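Local coordinates for protein beta-galactosidase (Bacillus circulans, PDB 4MAD) that probably hydrolyses terminal non-reducing beta-D-galactose residues from beta-D-galactosides, as a family 35 glycoside hydrolase with a (beta/alpha)8 barrel and all-beta domains, at residues Phe515-Leu520 and Glu570-Leu575; Phe541-His546 and Phe565-Glu570. All coordinates share one frame; numbering follows the deposited sequence.

Contact 1: Phe515-Leu520 and Glu570-Leu575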
loop_
_atom_site.group_PDB
_atom_site.type_symbol
_atom_site.label_atom_id
_atom_site.label_comp_id
_atom_site.label_asym_id
_atom_site.label_seq_id
_atom_site.Cartn_x
_atom_site.Cartn_y
_atom_site.Cartn_z
ATOM N N PHE A 515 -3.000 -19.877 -14.653
ATOM C CA PHE A 515 -4.215 -19.137 -14.600
ATOM C C PHE A 515 -5.423 -20.095 -14.628
ATOM O O PHE A 515 -5.464 -20.989 -15.408
ATOM C CB PHE A 515 -4.307 -18.177 -15.759
ATOM C CG PHE A 515 -3.245 -17.113 -15.757
ATOM C CD1 PHE A 515 -3.408 -15.955 -15.081
ATOM C CD2 PHE A 515 -2.078 -17.288 -16.452
ATOM C CE1 PHE A 515 -2.472 -15.012 -15.094
ATOM C CE2 PHE A 515 -1.158 -16.337 -16.463
ATOM C CZ PHE A 515 -1.345 -15.204 -15.779
ATOM N N HIS A 516 -6.382 -19.887 -13.791
ATOM C CA HIS A 516 -7.512 -20.741 -13.748
ATOM C C HIS A 516 -8.706 -19.846 -13.999
ATOM O O HIS A 516 -8.806 -18.844 -13.386
ATOM C CB HIS A 516 -7.624 -21.299 -12.380
ATOM C CG HIS A 516 -6.529 -22.229 -12.019
ATOM N ND1 HIS A 516 -6.424 -23.479 -12.544
ATOM C CD2 HIS A 516 -5.488 -22.093 -11.180
ATOM C CE1 HIS A 516 -5.375 -24.082 -12.032
ATOM N NE2 HIS A 516 -4.779 -23.255 -11.213
ATOM N N LYS A 517 -9.606 -20.217 -14.887
ATOM C CA LYS A 517 -10.709 -19.348 -15.240
ATOM C C LYS A 517 -12.068 -19.941 -14.986
ATOM O O LYS A 517 -12.303 -21.030 -15.313
ATOM C CB LYS A 517 -10.646 -18.917 -16.677
ATOM C CG LYS A 517 -11.687 -17.935 -17.021
ATOM C CD LYS A 517 -11.773 -17.745 -18.454
ATOM C CE LYS A 517 -11.818 -16.344 -18.762
ATOM N NZ LYS A 517 -13.169 -15.988 -19.150
ATOM N N GLY A 518 -12.917 -19.143 -14.362
ATOM C CA GLY A 518 -14.237 -19.550 -13.975
ATOM C C GLY A 518 -15.267 -18.443 -14.140
ATOM O O GLY A 518 -14.924 -17.330 -14.279
ATOM N N ILE A 519 -16.532 -18.804 -14.096
ATOM C CA ILE A 519 -17.610 -17.855 -14.228
ATOM C C ILE A 519 -18.495 -17.824 -12.973
ATOM O O ILE A 519 -18.911 -18.831 -12.526
ATOM C CB ILE A 519 -18.480 -18.211 -15.430
ATOM C CG1 ILE A 519 -17.633 -18.286 -16.684
ATOM C CG2 ILE A 519 -19.502 -17.210 -15.658
ATOM C CD1 ILE A 519 -17.354 -17.002 -17.211
ATOM N N LEU A 520 -18.762 -16.642 -12.446
ATOM C CA LEU A 520 -19.646 -16.456 -11.332
ATOM C C LEU A 520 -20.886 -15.810 -11.881
ATOM O O LEU A 520 -20.809 -14.831 -12.514
ATOM C CB LEU A 520 -19.044 -15.529 -10.334
ATOM C CG LEU A 520 -19.900 -15.116 -9.145
ATOM C CD1 LEU A 520 -20.312 -16.264 -8.427
ATOM C CD2 LEU A 520 -19.241 -14.158 -8.254
ATOM N N GLU A 570 -22.995 -12.948 -15.868
ATOM C CA GLU A 570 -21.761 -13.660 -15.759
ATOM C C GLU A 570 -20.606 -12.745 -15.438
ATOM O O GLU A 570 -20.546 -11.666 -15.908
ATOM C CB GLU A 570 -21.501 -14.404 -17.045
ATOM C CG GLU A 570 -22.521 -15.436 -17.305
ATOM C CD GLU A 570 -22.194 -16.250 -18.498
ATOM O OE1 GLU A 570 -21.418 -15.817 -19.358
ATOM O OE2 GLU A 570 -22.735 -17.343 -18.559
ATOM N N ASN A 571 -19.692 -13.237 -14.625
ATOM C CA ASN A 571 -18.563 -12.483 -14.155
ATOM C C ASN A 571 -17.346 -13.341 -14.356
ATOM O O ASN A 571 -17.402 -14.497 -14.120
ATOM C CB ASN A 571 -18.718 -12.173 -12.666
ATOM C CG ASN A 571 -19.795 -11.125 -12.380
ATOM O OD1 ASN A 571 -19.536 -9.975 -12.254
ATOM N ND2 ASN A 571 -21.013 -11.576 -12.267
ATOM N N GLU A 572 -16.252 -12.743 -14.779
ATOM C CA GLU A 572 -15.090 -13.500 -15.071
ATOM C C GLU A 572 -14.154 -13.563 -13.863
ATOM O O GLU A 572 -13.681 -12.593 -13.440
ATOM C CB GLU A 572 -14.392 -12.862 -16.259
ATOM C CG GLU A 572 -13.068 -13.364 -16.523
ATOM C CD GLU A 572 -12.319 -12.521 -17.577
ATOM O OE1 GLU A 572 -11.528 -11.643 -17.206
ATOM O OE2 GLU A 572 -12.580 -12.752 -18.760
ATOM N N ILE A 573 -13.929 -14.753 -13.348
ATOM C CA ILE A 573 -13.011 -14.939 -12.267
ATOM C C ILE A 573 -11.758 -15.600 -12.768
ATOM O O ILE A 573 -11.795 -16.666 -13.260
ATOM C CB ILE A 573 -13.578 -15.871 -11.233
ATOM C CG1 ILE A 573 -14.959 -15.405 -10.776
ATOM C CG2 ILE A 573 -12.684 -15.930 -10.108
ATOM C CD1 ILE A 573 -15.056 -14.036 -10.390
ATOM N N ILE A 574 -10.650 -14.914 -12.604
ATOM C CA ILE A 574 -9.357 -15.457 -12.972
ATOM C C ILE A 574 -8.407 -15.486 -11.812
ATOM O O ILE A 574 -8.204 -14.502 -11.199
ATOM C CB ILE A 574 -8.699 -14.650 -14.087
ATOM C CG1 ILE A 574 -9.520 -14.773 -15.344
ATOM C CG2 ILE A 574 -7.355 -15.190 -14.387
ATOM C CD1 ILE A 574 -9.135 -13.915 -16.360
ATOM N N LEU A 575 -7.875 -16.649 -11.532
ATOM C CA LEU A 575 -7.048 -16.834 -10.384
ATOM C C LEU A 575 -5.728 -17.320 -10.860
ATOM O O LEU A 575 -5.718 -18.234 -11.573
ATOM C CB LEU A 575 -7.648 -17.874 -9.504
ATOM C CG LEU A 575 -6.941 -18.298 -8.262
ATOM C CD1 LEU A 575 -7.881 -18.747 -7.197
ATOM C CD2 LEU A 575 -6.000 -19.359 -8.574
#

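Contact 2: Phe541-His546 and Phe565-Glu570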
loop_
_atom_site.group_PDB
_atom_site.type_symbol
_atom_site.label_atom_id
_atom_site.label_comp_id
_atom_site.label_asym_id
_atom_site.label_seq_id
_atom_site.Cartn_x
_atom_site.Cartn_y
_atom_site.Cartn_z
ATOM N N PHE A 541 -8.308 -11.932 -10.056
ATOM C CA PHE A 541 -8.905 -10.878 -10.861
ATOM C C PHE A 541 -10.400 -11.103 -10.938
ATOM O O PHE A 541 -10.817 -12.185 -11.098
ATOM C CB PHE A 541 -8.287 -10.801 -12.277
ATOM C CG PHE A 541 -6.799 -10.605 -12.269
ATOM C CD1 PHE A 541 -6.260 -9.370 -12.451
ATOM C CD2 PHE A 541 -5.962 -11.651 -12.005
ATOM C CE1 PHE A 541 -4.908 -9.203 -12.399
ATOM C CE2 PHE A 541 -4.618 -11.459 -11.969
ATOM C CZ PHE A 541 -4.112 -10.256 -12.138
ATOM N N VAL A 542 -11.191 -10.070 -10.786
ATOM C CA VAL A 542 -12.621 -10.190 -10.968
ATOM C C VAL A 542 -13.039 -9.180 -12.031
ATOM O O VAL A 542 -12.812 -8.061 -11.893
ATOM C CB VAL A 542 -13.356 -9.948 -9.649
ATOM C CG1 VAL A 542 -14.861 -9.839 -9.834
ATOM C CG2 VAL A 542 -12.957 -11.011 -8.680
ATOM N N ASN A 543 -13.505 -9.652 -13.150
ATOM C CA ASN A 543 -13.811 -8.756 -14.222
ATOM C C ASN A 543 -12.628 -7.851 -14.536
ATOM O O ASN A 543 -12.801 -6.736 -14.901
ATOM C CB ASN A 543 -15.085 -7.961 -13.964
ATOM C CG ASN A 543 -16.311 -8.856 -13.856
ATOM O OD1 ASN A 543 -17.045 -8.740 -12.951
ATOM N ND2 ASN A 543 -16.451 -9.776 -14.734
ATOM N N GLY A 544 -11.431 -8.383 -14.401
ATOM C CA GLY A 544 -10.232 -7.634 -14.697
ATOM C C GLY A 544 -9.695 -6.800 -13.556
ATOM O O GLY A 544 -8.635 -6.270 -13.645
ATOM N N HIS A 545 -10.422 -6.789 -12.460
ATOM C CA HIS A 545 -10.053 -6.031 -11.304
ATOM C C HIS A 545 -9.145 -6.885 -10.435
ATOM O O HIS A 545 -9.523 -7.896 -9.997
ATOM C CB HIS A 545 -11.257 -5.655 -10.519
ATOM C CG HIS A 545 -12.165 -4.705 -11.219
ATOM N ND1 HIS A 545 -11.873 -3.383 -11.375
ATOM C CD2 HIS A 545 -13.361 -4.894 -11.795
ATOM C CE1 HIS A 545 -12.857 -2.794 -12.014
ATOM N NE2 HIS A 545 -13.762 -3.697 -12.297
ATOM N N HIS A 546 -7.962 -6.376 -10.179
ATOM C CA HIS A 546 -6.954 -7.126 -9.442
ATOM C C HIS A 546 -7.218 -6.954 -7.944
ATOM O O HIS A 546 -7.031 -5.930 -7.425
ATOM C CB HIS A 546 -5.551 -6.605 -9.782
ATOM C CG HIS A 546 -4.451 -7.372 -9.130
ATOM N ND1 HIS A 546 -3.150 -7.337 -9.555
ATOM C CD2 HIS A 546 -4.483 -8.242 -8.108
ATOM C CE1 HIS A 546 -2.424 -8.132 -8.800
ATOM N NE2 HIS A 546 -3.219 -8.701 -7.922
ATOM N N PHE A 565 -16.979 -4.141 -8.554
ATOM C CA PHE A 565 -16.204 -5.033 -9.351
ATOM C C PHE A 565 -17.084 -6.068 -10.107
ATOM O O PHE A 565 -16.691 -6.600 -11.083
ATOM C CB PHE A 565 -15.172 -5.718 -8.482
ATOM C CG PHE A 565 -13.996 -4.837 -8.076
ATOM C CD1 PHE A 565 -13.911 -3.526 -8.432
ATOM C CD2 PHE A 565 -12.978 -5.357 -7.328
ATOM C CE1 PHE A 565 -12.861 -2.779 -8.049
ATOM C CE2 PHE A 565 -11.944 -4.621 -6.975
ATOM C CZ PHE A 565 -11.885 -3.325 -7.317
ATOM N N LEU A 566 -18.221 -6.392 -9.524
ATOM C CA LEU A 566 -19.222 -7.305 -10.049
ATOM C C LEU A 566 -20.294 -6.669 -10.968
ATOM O O LEU A 566 -20.483 -5.492 -10.973
ATOM C CB LEU A 566 -19.937 -8.017 -8.909
ATOM C CG LEU A 566 -19.136 -8.937 -7.983
ATOM C CD1 LEU A 566 -19.873 -9.445 -6.796
ATOM C CD2 LEU A 566 -18.562 -10.028 -8.755
ATOM N N GLN A 567 -20.934 -7.523 -11.743
ATOM C CA GLN A 567 -22.037 -7.142 -12.583
ATOM C C GLN A 567 -23.089 -8.220 -12.613
ATOM O O GLN A 567 -22.831 -9.366 -12.353
ATOM C CB GLN A 567 -21.588 -6.808 -13.984
ATOM C CG GLN A 567 -21.104 -7.963 -14.782
ATOM C CD GLN A 567 -20.343 -7.497 -16.001
ATOM O OE1 GLN A 567 -19.388 -6.768 -15.883
ATOM N NE2 GLN A 567 -20.775 -7.889 -17.149
ATOM N N GLU A 568 -24.303 -7.812 -12.921
ATOM C CA GLU A 568 -25.367 -8.776 -13.039
ATOM C C GLU A 568 -25.062 -9.679 -14.165
ATOM O O GLU A 568 -24.655 -9.249 -15.169
ATOM C CB GLU A 568 -26.708 -8.095 -13.285
ATOM C CG GLU A 568 -27.394 -7.764 -11.987
ATOM C CD GLU A 568 -28.472 -6.700 -12.098
ATOM O OE1 GLU A 568 -29.064 -6.556 -13.175
ATOM O OE2 GLU A 568 -28.721 -6.027 -11.082
ATOM N N GLY A 569 -25.328 -10.945 -13.999
ATOM C CA GLY A 569 -24.981 -11.879 -15.046
ATOM C C GLY A 569 -23.693 -12.609 -14.803
ATOM O O GLY A 569 -23.367 -12.878 -13.697
ATOM N N GLU A 570 -22.995 -12.948 -15.868
ATOM C CA GLU A 570 -21.761 -13.660 -15.759
ATOM C C GLU A 570 -20.606 -12.745 -15.438
ATOM O O GLU A 570 -20.546 -11.666 -15.908
ATOM C CB GLU A 570 -21.501 -14.404 -17.045
ATOM C CG GLU A 570 -22.521 -15.436 -17.305
ATOM C CD GLU A 570 -22.194 -16.250 -18.498
ATOM O OE1 GLU A 570 -21.418 -15.817 -19.358
ATOM O OE2 GLU A 570 -22.735 -17.343 -18.559
#

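Contact 1: Phe515-Leu520 and Glu570-Leu575
Lys-517 and Glu-572 cross obliquely over one face of a two-strand antiparallel ladder as diagonal neighbours, each directly paired with another residue (Ile-574 and Ile-519). The lysine leaves its strand with CG anti to the backbone N (chi1 -175°), then bends at chi3 and chi4, so that NZ swings toward the carboxylate and ends 3.3 Å from Glu-572 OE2, a salt bridge whose hydrogen bond is weak. Lower down, Lys-517 CG lies against Ile-574 CG1 of the non-hydrogen-bonded pair. An alanine at Lys-517 would probably lose both the charge pairing with Glu-572 and the methylene packing on Ile-574. Along the same face, Ile-519 CG2 rests 3.7 Å from Glu-570 CB, and Phe-515 CD1 meets Ile-574 CG2 obliquely.

The other face carries His-516, Leu-520, Asn-571, Ile-573 and Leu-575. His-516 and Leu-575 lie side by side and point the same way, Leu-575 CD2 touching the imidazole edge at CD2 (3.8 Å). Both ring nitrogens of this buried histidine are hydrogen-bonded, ND1 to His-364 and NE2 to His-581, which fixes its rotation. Gly-518, directly opposite Ile-573, brings no side chain to this face, and Leu-520 CB packs diagonally on Ile-573 CG1 at 4.1 Å. Asn-571 has CG anti to its carbonyl carbon; ND2 donates to Leu-520 O at 3.3 Å, from above the carbonyl plane but within its own amide plane, and also to Gln-567 O. The main chains are joined by paired bonds at Gly-518 and Ile-573, where N to O is 2.9 Å each way, by similar ones between His-516 and Leu-575, and by Leu-520 N to Asn-571 O, whose return bond to Leu-520 O is weak. This is the regular antiparallel pairing of neighbouring strands in the sheet of a galactose-binding-type beta domain.

Contact 2: Phe541-His546 and Phe565-Glu570
The imidazole of His-545 lies almost parallel to the Phe-565 ring in an offset stack, with centroids 4.0 Å apart and planes at 4°. The offset places Phe-565 CD1 above the centre of the imidazole, while His-545 CB sits over the centre of the phenyl face, 3.6 Å from its centroid, as a CH-pi contact. One phenyl face thus receives both the CB and the ring of the histidine. Beside the stack, Val-542 CG1, anti to its backbone N, crosses Leu-566 CD2 at 3.9 Å and also touches Phe-565 CB. Asn-543 sends its side chain to the main chain of Phe-565, where CB lies 3.6 Å from Phe-565 O.

Val-542 and His-545 are the end residues of a type I' beta turn that closes the hairpin of strands 537-542 and 545-551, here packed against the loop leading into strand 569-577 of the galactose-binding-type domain. Reciprocal backbone bonds, Val-542 N to His-545 O (2.9 Å) and His-545 N to Val-542 O (2.8 Å), close the turn and help to set the directions in which the two side chains leave it. Asn-543 and Gly-544 occupy its corners with positive phi values of 52° and 87°. Farther out, Leu-547 of the second hairpin strand touches both Val-542 and Phe-565, Val-44 from a distant part of the chain packs on Phe-565, and Ala-525 meets Leu-566.

In the fold
Both contacts reach the same antiparallel sheet, their centres about 9 Å apart; their segments share Glu-570, which makes contacts across contact 1 alone. Strand 569-577 lies between strand 514-522, its partner in contact 1, and strand 537-542, which runs into the turn of contact 2. The backbone probably bonds across that second edge, from Phe-541 N to Ile-574 O and from Asn-543 N to Glu-572 O. In chain order, 515-520 comes first, then 541-546, then 565-570 leading directly into 570-575, so contact 2 falls within the span bracketed by contact 1. Contact 1 knits neighbouring strands together, while contact 2 packs the hairpin tip on the loop 565-568, away from the predicted catalytic residues.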